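Local coordinates for putative peptidase M23 (Pseudomonas aeruginosa PAO1, PDB 2HSI), which binds zinc and is probably a metalloendopeptidase of the M23 family, though its function has not been established, at residues Val62-Glu65 and Arg69-Ala72; Lys156-Pro161 and Pro258-Asn263; Thr213-His218 and Ile223-His228. One frame throughout, in Å; residues are numbered along the deposited sequence. Where two conformers were deposited one is given.

Contact 1 (Val62-Glu65 and Arg69-Ala72); sequences VVRE and RWIA
Val63 and Ile71 are an antiparallel hydrogen-bonded pair. Val63 N donates to Ile71 O, and Ile71 N returns a bond of 2.8 Å to Val63 O. Just past the pair, Glu65 N reaches Arg69 O at 2.7 Å and closes the hairpin near its turn. The same two residues form a salt bridge. Glu65 OE1 meets Arg69 NE at 2.7 Å, approached from above the carboxylate plane, while Arg69 NH2 adds weak bonds to both carboxylate oxygens. Glu65 OE2 also bonds Ser25 OG, and Arg69 NH1 pairs with Asp43, so both charged groups have second partners. On the face of Val62, Arg64, Trp70 and Ala72, Arg64 CG sits 3.5 Å from the centroid of the Trp70 six-membered ring, almost on the ring normal, in a CH-pi contact. The extended chain lays one face of the guanidinium over Trp70 NE1, its plane tilted 36° from the indole. No hydrogen bond links these polar ends: Trp70 NE1 donates to Gly48 O, and Arg64 NH1 bonds the carbonyls of Glu47 and Arg68. The hairpin of strands 58-64 and 70-75 belongs to the six-stranded N-terminal sheet. Strand 39-43 flanks strand 70-75, and Met28 of helix 26-31 packs on Glu65 and Arg69.

Contact 2 (Lys156-Pro161 and Pro258-Asn263); sequences KPVDGP and PHMHWN. With ZN (zinc ion), chain C.
Met260 reaches from its strand to Pro157 and Val158, two buried residues of the loop 156-161. Its CB points toward the loop. Met260 CG is anti to the backbone N (chi1 171°) and approaches Val158 CG2 at 3.9 Å. A bend at chi2 (54°) turns Met260 SD to Val158 CG1, 4.1 Å away. Val158 and Met260 reach toward each other, tip to tip. Met260 CE then runs on to 3.7 Å from Pro157 CG, with Pro157 CB a little farther off. Pro157 also packs on the next residue of the strand that faces the same way, Trp262. Pro157 CD lies over one face of the Trp262 indole, 3.9 Å from the centroid of its six-membered ring, in a CH-pi contact. No hydrogen bond joins the two segments. Trp262 NE1 bonds Ser224 OG instead. Within the loop, Lys156 NZ bonds Gly160 O at 2.8 Å, with the donor above the carbonyl plane.

His259 and His261, which alternate with Met260 and Trp262, turn to the zinc ion. His259 NE2 binds it at 2.4 Å and His261 ND1 binds it at 2.1 Å. His180 and Asp184 complete the site. Asn263 OD1 accepts a bond from His261 NE2, consistent with a second-shell role in orienting this ligand. The HxH pair is characteristic of M23 (LytM-type) peptidases. Strand 260-266 runs between strands 183-185 and 222-229, and Phe185, Ile193 of strand 192-194 and Phe226 surround Met260.

Contact 3 (Thr213-His218 and Ile223-His228); sequences TVFVDH and ISMFCH
Met225 lies across one face of the Phe215 ring. Met225 CG is 3.7 Å from the Phe215 ring centroid and 17° off the normal. CG leaves anti to the backbone N (chi1 177°), which sets it over the ring. Met225 SD is farther off, 5.3 Å from the Phe215 centroid and oblique to it, in a Met-aromatic contact. The bent chain then turns Met225 CE to Thr213 CG2 at 3.8 Å. Beside the ring, Ile223 CG2 approaches Phe215 CD1 obliquely. Helix 127-141 packs on this face through Gln137, Ala140 and Tyr141.

The two strands form an antiparallel beta hairpin within the seven-stranded sheet of the M23 peptidase domain. Val214 with Phe226 and Val216 with Ser224 are its hydrogen-bonded pairs, each joined by two backbone bonds. Phe215 with Met225 and Asp217 with Ile223 are non-hydrogen-bonded pairs.

The opposite face carries Val214, Val216, Ser224 and Phe226. Val214 CG1 meets Phe226 CB obliquely at 3.9 Å. Near the turn, the His218 ring brings NE2 to Ser224 OG at 2.8 Å in a nearly straight bond of 174°. The hydroxyl lies in the ring plane, at its edge, and Val216 O sits above the ring centre. His218 ND1 bonds Ala198 O, so both ring nitrogens are engaged and the ring's rotation is fixed.

Contacts 2 and 3 are buried and share one sheet, in which strands 260-266 and 222-229 are neighbours. Asn263 N lies 2.9 Å from Met225 O, a probable hydrogen bond, and the Trp262 and Phe226 rings stack. Contact 3 is nested in the chain loop closed by contact 2. Contact 1 is only partly buried and lies in the separate N-terminal sheet, its centre about 29 Å from that of contact 2. Contacts 1 and 3 are both hairpins held by backbone bonds. Contact 1 adds a salt bridge and an arginine over a tryptophan, contact 3 buried apolar and aromatic packing with one side-chain hydrogen bond. Contact 2 joins a loop to a strand by apolar contacts alone, beside the zinc site.

Contact 1 (Val62-Glu65 and Arg69-Ala72)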
# COMPACT_ATOMS: atom_id res chain seq x y z
N VAL A 62 -6.53 10.28 4.66
CA VAL A 62 -6.69 11.73 4.81
C VAL A 62 -5.69 12.24 5.84
O VAL A 62 -5.64 11.75 6.98
CB VAL A 62 -8.15 12.10 5.21
CG1 VAL A 62 -8.28 13.58 5.54
CG2 VAL A 62 -9.15 11.71 4.11
N VAL A 63 -4.87 13.21 5.44
CA VAL A 63 -3.83 13.77 6.32
C VAL A 63 -3.79 15.29 6.15
O VAL A 63 -4.22 15.80 5.12
CB VAL A 63 -2.41 13.18 6.04
CG1 VAL A 63 -2.36 11.66 6.27
CG2 VAL A 63 -1.90 13.50 4.63
N ARG A 64 -3.30 16.00 7.16
CA ARG A 64 -2.96 17.41 6.98
C ARG A 64 -1.65 17.52 6.20
O ARG A 64 -0.70 16.79 6.47
CB ARG A 64 -2.84 18.12 8.33
CG ARG A 64 -4.17 18.46 8.99
CD ARG A 64 -3.94 19.42 10.16
NE ARG A 64 -5.14 19.63 10.97
CZ ARG A 64 -6.09 20.52 10.69
NH1 ARG A 64 -6.01 21.29 9.61
NH2 ARG A 64 -7.14 20.63 11.50
N GLU A 65 -1.61 18.42 5.22
CA GLU A 65 -0.39 18.68 4.47
C GLU A 65 0.53 19.56 5.32
O GLU A 65 0.29 20.76 5.47
CB GLU A 65 -0.69 19.36 3.15
CG GLU A 65 0.56 19.51 2.28
CD GLU A 65 0.28 20.15 0.95
OE1 GLU A 65 -0.48 21.14 0.90
OE2 GLU A 65 0.84 19.68 -0.06
N ARG A 69 -3.70 22.26 5.36
CA ARG A 69 -4.94 21.84 4.72
C ARG A 69 -5.03 20.32 4.71
O ARG A 69 -4.01 19.62 4.63
CB ARG A 69 -5.04 22.38 3.28
CG ARG A 69 -3.98 21.81 2.35
CD ARG A 69 -4.13 22.20 0.90
NE ARG A 69 -3.05 21.59 0.13
CZ ARG A 69 -2.90 21.66 -1.19
NH1 ARG A 69 -3.76 22.32 -1.96
NH2 ARG A 69 -1.87 21.05 -1.75
N TRP A 70 -6.27 19.83 4.82
CA TRP A 70 -6.57 18.42 4.66
C TRP A 70 -6.47 17.99 3.20
O TRP A 70 -7.06 18.61 2.30
CB TRP A 70 -7.95 18.08 5.22
CG TRP A 70 -8.05 18.19 6.71
CD1 TRP A 70 -8.73 19.15 7.43
CD2 TRP A 70 -7.50 17.28 7.69
NE1 TRP A 70 -8.62 18.89 8.78
CE2 TRP A 70 -7.88 17.75 8.97
CE3 TRP A 70 -6.74 16.10 7.60
CZ2 TRP A 70 -7.50 17.10 10.16
CZ3 TRP A 70 -6.36 15.45 8.78
CH2 TRP A 70 -6.74 15.96 10.04
N ILE A 71 -5.71 16.92 2.98
CA ILE A 71 -5.55 16.36 1.64
C ILE A 71 -5.89 14.87 1.69
O ILE A 71 -5.71 14.22 2.72
CB ILE A 71 -4.11 16.59 1.08
CG1 ILE A 71 -3.05 16.17 2.10
CG2 ILE A 71 -3.90 18.05 0.64
CD1 ILE A 71 -1.64 16.03 1.54
N ALA A 72 -6.41 14.35 0.58
CA ALA A 72 -6.51 12.89 0.41
C ALA A 72 -5.32 12.39 -0.42
O ALA A 72 -4.88 13.06 -1.36
CB ALA A 72 -7.83 12.51 -0.26

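Contact 2 (Lys156-Pro161 and Pro258-Asn263)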
# COMPACT_ATOMS: atom_id res chain seq x y z
N LYS A 156 12.98 1.90 1.59
CA LYS A 156 13.15 0.62 0.92
C LYS A 156 13.15 -0.47 2.00
O LYS A 156 13.81 -0.32 3.02
CB LYS A 156 14.46 0.58 0.14
CG LYS A 156 14.46 1.43 -1.11
CD LYS A 156 15.86 1.53 -1.70
CE LYS A 156 16.32 0.19 -2.24
NZ LYS A 156 17.70 0.27 -2.79
N PRO A 157 12.35 -1.53 1.79
CA PRO A 157 12.29 -2.63 2.76
C PRO A 157 13.53 -3.53 2.77
O PRO A 157 13.75 -4.25 3.75
CB PRO A 157 11.05 -3.41 2.33
CG PRO A 157 10.82 -3.06 0.93
CD PRO A 157 11.45 -1.74 0.65
N VAL A 158 14.33 -3.49 1.70
CA VAL A 158 15.62 -4.18 1.67
C VAL A 158 16.70 -3.29 1.06
O VAL A 158 16.40 -2.47 0.18
CB VAL A 158 15.56 -5.52 0.87
CG1 VAL A 158 14.83 -6.60 1.65
CG2 VAL A 158 14.91 -5.32 -0.47
N ASP A 159 17.94 -3.43 1.53
CA ASP A 159 19.07 -2.69 0.98
C ASP A 159 19.63 -3.41 -0.25
O ASP A 159 20.60 -4.16 -0.16
CB ASP A 159 20.16 -2.49 2.05
CG ASP A 159 19.66 -1.76 3.29
OD1 ASP A 159 18.85 -0.81 3.15
OD2 ASP A 159 20.08 -2.12 4.40
N GLY A 160 18.99 -3.18 -1.39
CA GLY A 160 19.39 -3.81 -2.64
C GLY A 160 18.72 -3.13 -3.83
O GLY A 160 17.77 -2.36 -3.65
N PRO A 161 19.22 -3.42 -5.05
CA PRO A 161 18.71 -2.79 -6.27
C PRO A 161 17.30 -3.27 -6.61
O PRO A 161 16.95 -4.41 -6.30
CB PRO A 161 19.70 -3.25 -7.35
CG PRO A 161 20.88 -3.81 -6.60
CD PRO A 161 20.31 -4.36 -5.34
N PRO A 258 14.85 -16.96 -5.32
CA PRO A 258 14.52 -15.91 -4.35
C PRO A 258 13.75 -14.75 -4.99
O PRO A 258 14.18 -14.20 -6.02
CB PRO A 258 15.89 -15.44 -3.85
CG PRO A 258 16.82 -16.56 -4.17
CD PRO A 258 16.31 -17.14 -5.44
N HIS A 259 12.62 -14.40 -4.39
CA HIS A 259 11.71 -13.41 -4.95
C HIS A 259 11.20 -12.47 -3.85
O HIS A 259 10.19 -12.73 -3.19
CB HIS A 259 10.57 -14.10 -5.72
CG HIS A 259 9.56 -13.17 -6.33
ND1 HIS A 259 8.33 -13.61 -6.78
CD2 HIS A 259 9.60 -11.84 -6.58
CE1 HIS A 259 7.65 -12.59 -7.26
NE2 HIS A 259 8.40 -11.50 -7.15
N MET A 260 11.93 -11.37 -3.67
CA MET A 260 11.53 -10.28 -2.80
C MET A 260 10.43 -9.44 -3.48
O MET A 260 10.71 -8.67 -4.40
CB MET A 260 12.77 -9.44 -2.48
CG MET A 260 12.53 -8.12 -1.76
SD MET A 260 11.57 -8.28 -0.26
CE MET A 260 10.94 -6.60 -0.13
N HIS A 261 9.19 -9.63 -3.06
CA HIS A 261 8.05 -8.91 -3.63
C HIS A 261 7.38 -8.02 -2.59
O HIS A 261 7.02 -8.48 -1.50
CB HIS A 261 7.03 -9.88 -4.25
CG HIS A 261 5.88 -9.21 -4.94
ND1 HIS A 261 5.84 -8.99 -6.30
CD2 HIS A 261 4.71 -8.71 -4.45
CE1 HIS A 261 4.71 -8.38 -6.62
NE2 HIS A 261 4.01 -8.20 -5.51
N TRP A 262 7.19 -6.75 -2.96
CA TRP A 262 6.56 -5.74 -2.10
C TRP A 262 5.37 -5.10 -2.80
O TRP A 262 5.51 -4.52 -3.89
CB TRP A 262 7.61 -4.68 -1.73
CG TRP A 262 7.13 -3.49 -0.90
CD1 TRP A 262 6.13 -3.47 0.03
CD2 TRP A 262 7.67 -2.16 -0.93
NE1 TRP A 262 6.02 -2.22 0.58
CE2 TRP A 262 6.95 -1.40 0.01
CE3 TRP A 262 8.70 -1.54 -1.66
CZ2 TRP A 262 7.22 -0.04 0.24
CZ3 TRP A 262 8.96 -0.19 -1.44
CH2 TRP A 262 8.22 0.54 -0.49
N ASN A 263 4.19 -5.23 -2.20
CA ASN A 263 2.98 -4.51 -2.63
C ASN A 263 2.72 -3.33 -1.73
O ASN A 263 2.92 -3.43 -0.53
CB ASN A 263 1.74 -5.42 -2.57
CG ASN A 263 1.74 -6.49 -3.63
OD1 ASN A 263 2.19 -6.26 -4.75
ND2 ASN A 263 1.23 -7.66 -3.29
ZN ZN C . 7.31 -9.47 -7.73

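Contact 3 (Thr213-His218 and Ile223-His228)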
# COMPACT_ATOMS: atom_id res chain seq x y z
N THR A 213 3.55 -14.86 3.72
CA THR A 213 3.04 -13.54 3.36
C THR A 213 2.75 -12.79 4.63
O THR A 213 2.22 -13.37 5.56
CB THR A 213 1.75 -13.66 2.50
OG1 THR A 213 2.03 -14.44 1.34
CG2 THR A 213 1.22 -12.28 2.07
N VAL A 214 3.14 -11.52 4.66
CA VAL A 214 2.86 -10.65 5.79
C VAL A 214 2.28 -9.30 5.32
O VAL A 214 2.80 -8.70 4.38
CB VAL A 214 4.10 -10.47 6.73
CG1 VAL A 214 5.34 -9.94 5.98
CG2 VAL A 214 3.76 -9.61 7.95
N PHE A 215 1.20 -8.86 5.95
CA PHE A 215 0.59 -7.55 5.68
C PHE A 215 0.81 -6.63 6.88
O PHE A 215 0.51 -7.01 8.02
CB PHE A 215 -0.92 -7.67 5.51
CG PHE A 215 -1.37 -8.26 4.19
CD1 PHE A 215 -2.16 -7.52 3.33
CD2 PHE A 215 -1.10 -9.58 3.86
CE1 PHE A 215 -2.64 -8.06 2.15
CE2 PHE A 215 -1.56 -10.12 2.67
CZ PHE A 215 -2.33 -9.36 1.81
N VAL A 216 1.30 -5.42 6.61
CA VAL A 216 1.50 -4.38 7.62
C VAL A 216 0.61 -3.16 7.34
O VAL A 216 0.72 -2.50 6.29
CB VAL A 216 2.98 -3.92 7.71
CG1 VAL A 216 3.16 -2.84 8.76
CG2 VAL A 216 3.90 -5.10 8.02
N ASP A 217 -0.27 -2.87 8.29
CA ASP A 217 -1.20 -1.75 8.17
C ASP A 217 -0.55 -0.46 8.70
O ASP A 217 -0.42 -0.29 9.91
CB ASP A 217 -2.51 -2.10 8.89
CG ASP A 217 -3.52 -0.96 8.92
OD1 ASP A 217 -3.45 -0.07 8.05
OD2 ASP A 217 -4.40 -0.96 9.81
N HIS A 218 -0.17 0.44 7.81
CA HIS A 218 0.39 1.73 8.24
C HIS A 218 -0.68 2.71 8.72
O HIS A 218 -0.35 3.74 9.28
CB HIS A 218 1.27 2.36 7.14
CG HIS A 218 2.25 1.41 6.54
ND1 HIS A 218 3.27 0.84 7.28
CD2 HIS A 218 2.37 0.92 5.29
CE1 HIS A 218 3.96 0.02 6.50
NE2 HIS A 218 3.45 0.06 5.29
N ILE A 223 -1.22 0.28 3.19
CA ILE A 223 -0.82 -1.09 3.59
C ILE A 223 0.36 -1.60 2.76
O ILE A 223 0.35 -1.50 1.52
CB ILE A 223 -2.06 -2.05 3.50
CG1 ILE A 223 -3.09 -1.73 4.60
CG2 ILE A 223 -1.64 -3.56 3.55
CD1 ILE A 223 -4.48 -2.29 4.37
N SER A 224 1.38 -2.15 3.43
CA SER A 224 2.43 -2.91 2.74
C SER A 224 2.18 -4.41 2.86
O SER A 224 1.77 -4.91 3.91
CB SER A 224 3.82 -2.60 3.30
OG SER A 224 4.25 -1.30 2.92
N MET A 225 2.42 -5.12 1.77
CA MET A 225 2.37 -6.58 1.78
C MET A 225 3.71 -7.10 1.28
O MET A 225 4.31 -6.52 0.36
CB MET A 225 1.20 -7.08 0.91
CG MET A 225 1.07 -8.62 0.79
SD MET A 225 2.19 -9.34 -0.45
CE MET A 225 1.06 -10.45 -1.30
N PHE A 226 4.18 -8.19 1.89
CA PHE A 226 5.41 -8.88 1.47
C PHE A 226 5.14 -10.35 1.38
O PHE A 226 4.57 -10.93 2.30
CB PHE A 226 6.55 -8.63 2.46
CG PHE A 226 6.86 -7.19 2.66
CD1 PHE A 226 7.75 -6.55 1.81
CD2 PHE A 226 6.25 -6.47 3.67
CE1 PHE A 226 8.03 -5.21 1.98
CE2 PHE A 226 6.52 -5.12 3.84
CZ PHE A 226 7.41 -4.50 3.00
N CYS A 227 5.56 -10.98 0.29
CA CYS A 227 5.31 -12.40 0.10
C CYS A 227 6.57 -13.17 -0.35
O CYS A 227 7.61 -12.56 -0.59
CB CYS A 227 4.14 -12.62 -0.85
SG CYS A 227 4.38 -11.94 -2.49
N HIS A 228 6.43 -14.49 -0.42
CA HIS A 228 7.52 -15.45 -0.69
C HIS A 228 8.63 -15.46 0.37
O HIS A 228 9.74 -15.85 0.07
CB HIS A 228 8.14 -15.26 -2.09
CG HIS A 228 7.14 -15.17 -3.20
ND1 HIS A 228 6.35 -16.23 -3.58
CD2 HIS A 228 6.80 -14.14 -4.02
CE1 HIS A 228 5.57 -15.86 -4.58
NE2 HIS A 228 5.83 -14.60 -4.87